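Local coordinates for aromatic-amino-acid:2-oxoglutarate transaminase (Candida albicans, PDB 6HND), which uses pyridoxal 5'-phosphate as cofactor and acts as an aromatic aminotransferase, probably passing amino groups from aromatic amino acids to 2-oxoglutarate, at the interface of chains A and B. Numbering follows the deposited sequence. Chains: chain A/B, Aromatic-amino-acid:2-oxoglutarate transaminase.

The interface of chains A and B. Residues chain A 340-341, 343-346, 348, 406, 494; chain B 44-46, 51, 128-130.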
ATOM      1  N   SER A 340      13.094  -5.070   1.875  1.00 29.46           N
ATOM      2  CA  SER A 340      13.616  -3.968   1.014  1.00 34.15           C
ATOM      3  C   SER A 340      15.133  -4.110   0.852  1.00 38.58           C
ATOM      4  O   SER A 340      15.669  -3.904  -0.238  1.00 39.17           O
ATOM      5  CB  SER A 340      13.269  -2.566   1.535  1.00 35.67           C
ATOM      6  OG  SER A 340      11.929  -2.161   1.205  1.00 37.15           O
ATOM      7  N   LYS A 341      15.831  -4.405   1.957  1.00 41.30           N
ATOM      8  CA  LYS A 341      17.283  -4.295   1.999  1.00 42.91           C
ATOM      9  C   LYS A 341      17.902  -5.688   1.777  1.00 43.60           C
ATOM     10  O   LYS A 341      19.033  -5.788   1.319  1.00 56.28           O
ATOM     11  CB  LYS A 341      17.666  -3.488   3.261  1.00 45.11           C
ATOM     12  CG  LYS A 341      16.920  -2.148   3.433  1.00 49.54           C
ATOM     13  CD  LYS A 341      17.678  -0.846   3.143  1.00 51.44           C
ATOM     14  CE  LYS A 341      16.825   0.468   3.158  1.00 47.71           C
ATOM     15  NZ  LYS A 341      16.201   0.723   4.466  1.00 54.86           N
ATOM     16  N   PHE A 343      16.085  -8.367  -0.079  1.00 32.09           N
ATOM     17  CA  PHE A 343      15.596  -8.867  -1.383  1.00 31.80           C
ATOM     18  C   PHE A 343      15.685  -7.714  -2.405  1.00 35.95           C
ATOM     19  O   PHE A 343      16.594  -7.746  -3.251  1.00 37.76           O
ATOM     20  CB  PHE A 343      14.217  -9.484  -1.151  1.00 32.59           C
ATOM     21  CG  PHE A 343      13.731 -10.403  -2.237  1.00 32.28           C
ATOM     22  CD1 PHE A 343      13.583  -9.949  -3.537  1.00 32.71           C
ATOM     23  CD2 PHE A 343      13.373 -11.705  -1.951  1.00 32.67           C
ATOM     24  CE1 PHE A 343      13.101 -10.784  -4.531  1.00 33.34           C
ATOM     25  CE2 PHE A 343      12.911 -12.544  -2.955  1.00 35.02           C
ATOM     26  CZ  PHE A 343      12.798 -12.093  -4.243  1.00 33.75           C
ATOM     27  N   ALA A 344      14.795  -6.716  -2.308  1.00 36.42           N
ATOM     28  CA  ALA A 344      14.721  -5.517  -3.182  1.00 34.82           C
ATOM     29  C   ALA A 344      13.737  -4.486  -2.613  1.00 32.41           C
ATOM     30  O   ALA A 344      12.623  -4.789  -2.201  1.00 34.08           O
ATOM     31  CB  ALA A 344      14.312  -5.915  -4.573  1.00 34.05           C
ATOM     32  N   PRO A 345      14.092  -3.193  -2.599  1.00 32.99           N
ATOM     33  CA  PRO A 345      13.131  -2.165  -2.186  1.00 32.08           C
ATOM     34  C   PRO A 345      11.821  -2.160  -3.003  1.00 33.19           C
ATOM     35  O   PRO A 345      10.740  -1.848  -2.479  1.00 32.34           O
ATOM     36  CB  PRO A 345      13.923  -0.863  -2.414  1.00 33.88           C
ATOM     37  CG  PRO A 345      15.364  -1.282  -2.364  1.00 34.79           C
ATOM     38  CD  PRO A 345      15.409  -2.662  -2.995  1.00 31.87           C
ATOM     39  N   GLY A 346      11.911  -2.468  -4.296  1.00 30.69           N
ATOM     40  CA  GLY A 346      10.787  -2.238  -5.215  1.00 29.69           C
ATOM     41  C   GLY A 346       9.708  -3.267  -5.018  1.00 32.35           C
ATOM     42  O   GLY A 346       8.679  -3.194  -5.715  1.00 34.18           O
ATOM     43  N   ARG A 348       8.085  -3.460  -2.156  1.00 30.86           N
ATOM     44  CA  ARG A 348       7.118  -2.828  -1.233  1.00 31.51           C
ATOM     45  C   ARG A 348       6.492  -3.963  -0.417  1.00 31.34           C
ATOM     46  O   ARG A 348       5.258  -4.186  -0.494  1.00 31.05           O
ATOM     47  CB  ARG A 348       6.063  -1.999  -1.980  1.00 32.99           C
ATOM     48  CG  ARG A 348       6.602  -0.820  -2.778  1.00 35.36           C
ATOM     49  CD  ARG A 348       7.212   0.305  -1.954  1.00 37.21           C
ATOM     50  NE  ARG A 348       8.569   0.009  -1.553  1.00 37.82           N
ATOM     51  CZ  ARG A 348       9.175   0.486  -0.465  1.00 44.56           C
ATOM     52  NH1 ARG A 348       8.558   1.322   0.355  1.00 47.45           N
ATOM     53  NH2 ARG A 348      10.405   0.096  -0.183  1.00 45.01           N
ATOM     54  N   TYR A 406      28.689  -6.922   1.974  1.00 40.95           N
ATOM     55  CA  TYR A 406      28.549  -5.692   2.774  1.00 41.16           C
ATOM     56  C   TYR A 406      29.778  -5.566   3.668  1.00 37.25           C
ATOM     57  O   TYR A 406      30.245  -4.435   3.860  1.00 35.38           O
ATOM     58  CB  TYR A 406      27.228  -5.706   3.545  1.00 42.36           C
ATOM     59  CG  TYR A 406      26.033  -5.226   2.754  1.00 44.57           C
ATOM     60  CD1 TYR A 406      25.756  -3.880   2.642  1.00 46.97           C
ATOM     61  CD2 TYR A 406      25.164  -6.104   2.136  1.00 47.96           C
ATOM     62  CE1 TYR A 406      24.677  -3.410   1.917  1.00 49.01           C
ATOM     63  CE2 TYR A 406      24.057  -5.651   1.425  1.00 49.78           C
ATOM     64  CZ  TYR A 406      23.800  -4.299   1.335  1.00 44.92           C
ATOM     65  OH  TYR A 406      22.725  -3.830   0.648  1.00 51.67           O
ATOM     66  N   ALA A 494      26.233   0.716   0.068  1.00 34.31           N
ATOM     67  CA  ALA A 494      25.293  -0.251  -0.560  1.00 39.73           C
ATOM     68  C   ALA A 494      25.053   0.017  -2.058  1.00 42.12           C
ATOM     69  O   ALA A 494      24.836  -0.968  -2.783  1.00 41.60           O
ATOM     70  CB  ALA A 494      23.989  -0.249   0.186  1.00 45.48           C
TER
ATOM     71  N   GLY B  44      20.275   5.122   0.877  1.00 43.35           N
ATOM     72  CA  GLY B  44      20.278   3.735   1.387  1.00 41.30           C
ATOM     73  C   GLY B  44      19.636   2.755   0.424  1.00 45.14           C
ATOM     74  O   GLY B  44      18.736   2.035   0.836  1.00 53.65           O
ATOM     75  N   MET B  45      20.083   2.739  -0.831  1.00 53.32           N
ATOM     76  CA  MET B  45      19.603   1.847  -1.924  1.00 51.59           C
ATOM     77  C   MET B  45      20.638   0.756  -2.151  1.00 53.27           C
ATOM     78  O   MET B  45      21.808   1.048  -2.362  1.00 53.35           O
ATOM     79  CB  MET B  45      19.435   2.608  -3.240  1.00 51.26           C
ATOM     80  CG  MET B  45      18.442   3.736  -3.152  1.00 52.27           C
ATOM     81  SD  MET B  45      18.434   4.648  -4.675  1.00 71.12           S
ATOM     82  CE  MET B  45      17.612   6.157  -4.174  1.00 64.54           C
ATOM     83  N   PRO B  46      20.272  -0.539  -2.087  1.00 47.21           N
ATOM     84  CA  PRO B  46      21.201  -1.571  -2.493  1.00 42.60           C
ATOM     85  C   PRO B  46      21.287  -1.453  -4.010  1.00 39.70           C
ATOM     86  O   PRO B  46      20.261  -1.303  -4.660  1.00 39.34           O
ATOM     87  CB  PRO B  46      20.595  -2.884  -2.018  1.00 43.66           C
ATOM     88  CG  PRO B  46      19.430  -2.464  -1.157  1.00 50.48           C
ATOM     89  CD  PRO B  46      19.005  -1.089  -1.613  1.00 45.45           C
ATOM     90  N   PHE B  51      19.977  -7.948  -6.013  1.00 34.88           N
ATOM     91  CA  PHE B  51      18.591  -8.463  -6.181  1.00 36.40           C
ATOM     92  C   PHE B  51      18.638  -9.924  -6.626  1.00 37.90           C
ATOM     93  O   PHE B  51      19.329 -10.250  -7.593  1.00 38.72           O
ATOM     94  CB  PHE B  51      17.808  -7.642  -7.202  1.00 36.94           C
ATOM     95  CG  PHE B  51      17.710  -6.168  -6.943  1.00 34.01           C
ATOM     96  CD1 PHE B  51      17.935  -5.633  -5.682  1.00 34.45           C
ATOM     97  CD2 PHE B  51      17.354  -5.316  -7.974  1.00 36.00           C
ATOM     98  CE1 PHE B  51      17.812  -4.272  -5.468  1.00 35.17           C
ATOM     99  CE2 PHE B  51      17.218  -3.955  -7.751  1.00 35.08           C
ATOM    100  CZ  PHE B  51      17.439  -3.434  -6.501  1.00 34.98           C
ATOM    101  N   LEU B 128      12.711  -3.069  -9.346  1.00 34.03           N
ATOM    102  CA  LEU B 128      13.043  -3.588  -8.007  1.00 34.63           C
ATOM    103  C   LEU B 128      13.790  -2.567  -7.140  1.00 36.39           C
ATOM    104  O   LEU B 128      14.038  -2.882  -5.927  1.00 34.13           O
ATOM    105  CB  LEU B 128      13.844  -4.861  -8.224  1.00 34.88           C
ATOM    106  CG  LEU B 128      13.028  -5.943  -8.892  1.00 33.44           C
ATOM    107  CD1 LEU B 128      13.872  -7.173  -9.148  1.00 38.04           C
ATOM    108  CD2 LEU B 128      11.827  -6.259  -8.029  1.00 36.42           C
ATOM    109  N   GLN B 129      14.090  -1.382  -7.675  1.00 38.26           N
ATOM    110  CA  GLN B 129      14.717  -0.281  -6.891  1.00 38.46           C
ATOM    111  C   GLN B 129      13.632   0.685  -6.386  1.00 40.57           C
ATOM    112  O   GLN B 129      12.526   0.700  -6.979  1.00 40.63           O
ATOM    113  CB  GLN B 129      15.754   0.432  -7.747  1.00 38.91           C
ATOM    114  CG  GLN B 129      16.547   1.509  -7.021  1.00 37.19           C
ATOM    115  CD  GLN B 129      17.279   0.927  -5.843  1.00 35.29           C
ATOM    116  OE1 GLN B 129      16.750   0.871  -4.724  1.00 35.95           O
ATOM    117  NE2 GLN B 129      18.486   0.467  -6.103  1.00 30.03           N
ATOM    118  N   TYR B 130      13.946   1.422  -5.307  1.00 39.58           N
ATOM    119  CA  TYR B 130      13.187   2.600  -4.810  1.00 38.23           C
ATOM    120  C   TYR B 130      12.771   3.441  -6.015  1.00 37.13           C
ATOM    121  O   TYR B 130      13.616   3.675  -6.922  1.00 34.93           O
ATOM    122  CB  TYR B 130      14.012   3.427  -3.821  1.00 36.00           C
ATOM    123  CG  TYR B 130      14.073   2.866  -2.414  1.00 37.48           C
ATOM    124  CD1 TYR B 130      12.953   2.851  -1.604  1.00 34.81           C
ATOM    125  CD2 TYR B 130      15.245   2.344  -1.894  1.00 35.92           C
ATOM    126  CE1 TYR B 130      12.990   2.332  -0.324  1.00 35.33           C
ATOM    127  CE2 TYR B 130      15.300   1.826  -0.614  1.00 36.68           C
ATOM    128  CZ  TYR B 130      14.174   1.840   0.188  1.00 34.92           C
ATOM    129  OH  TYR B 130      14.214   1.324   1.465  1.00 35.65           O
TER
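One face of the B:Tyr130 phenol ring is taken by A:Pro345, whose CB sits over the middle of the ring, 3.5 Å from its centroid, in a CH-pi contact. The pyrrolidine crosses the tyrosine at about a right angle. Near the rim of the same ring comes A:Arg348, its guanidinium turned 53° from the ring plane and its NH2 3.4 Å from B:Tyr130 CE1. The B:Phe51 ring receives the methyl of A:Ala344 on one face, off-centre toward the rim, while its CE1 lies against A:Pro345 CD. A:Pro345 thus illustrates how a rigid ring can fill a socket made by the partner subunit: B:Tyr130, B:Phe51, B:Pro46 and the B:Gln129 amide oxygen OE1, 3.5 Å from A:Pro345 CG, all touch it.

The guanidinium is fixed from its own chain. A:Arg348, bent at chi2 and chi3, grips the carbonyl A:Pro345 O side-on with NE and NH2, both at 3.0 Å, and this oxygen lies in the guanidinium plane. Across the interface, A:Gly346 N donates to B:Leu128 O at 2.7 Å, approaching from above the carbonyl plane.

B:Gln129 both touches the proline and braces its neighbours. With CG anti to its backbone N (chi1 -175°) and a bend at chi2, its amide turns back to give NE2 to B:Pro46 O at 2.9 Å and to accept B:Tyr130 N on a lone pair of OE1, tying two partner-facing segments together.

At its tip, the B:Tyr130 hydroxyl OH meets A:Lys341 CE crosswise, with NZ 3.6 Å away. A:Lys341 is, by its place in this family, the lysine that forms the Schiff base with the cofactor; its positive charge, if present, may polarise the phenol.

The patch joins the chain A segment around 3-10 helix 345-347, which supplies A:Ser340, A:Lys341 and A:Arg348 to the cofactor pocket, to loops of chain B, and the two-fold repeats it, so each subunit lends a tyrosine to its neighbour's active site.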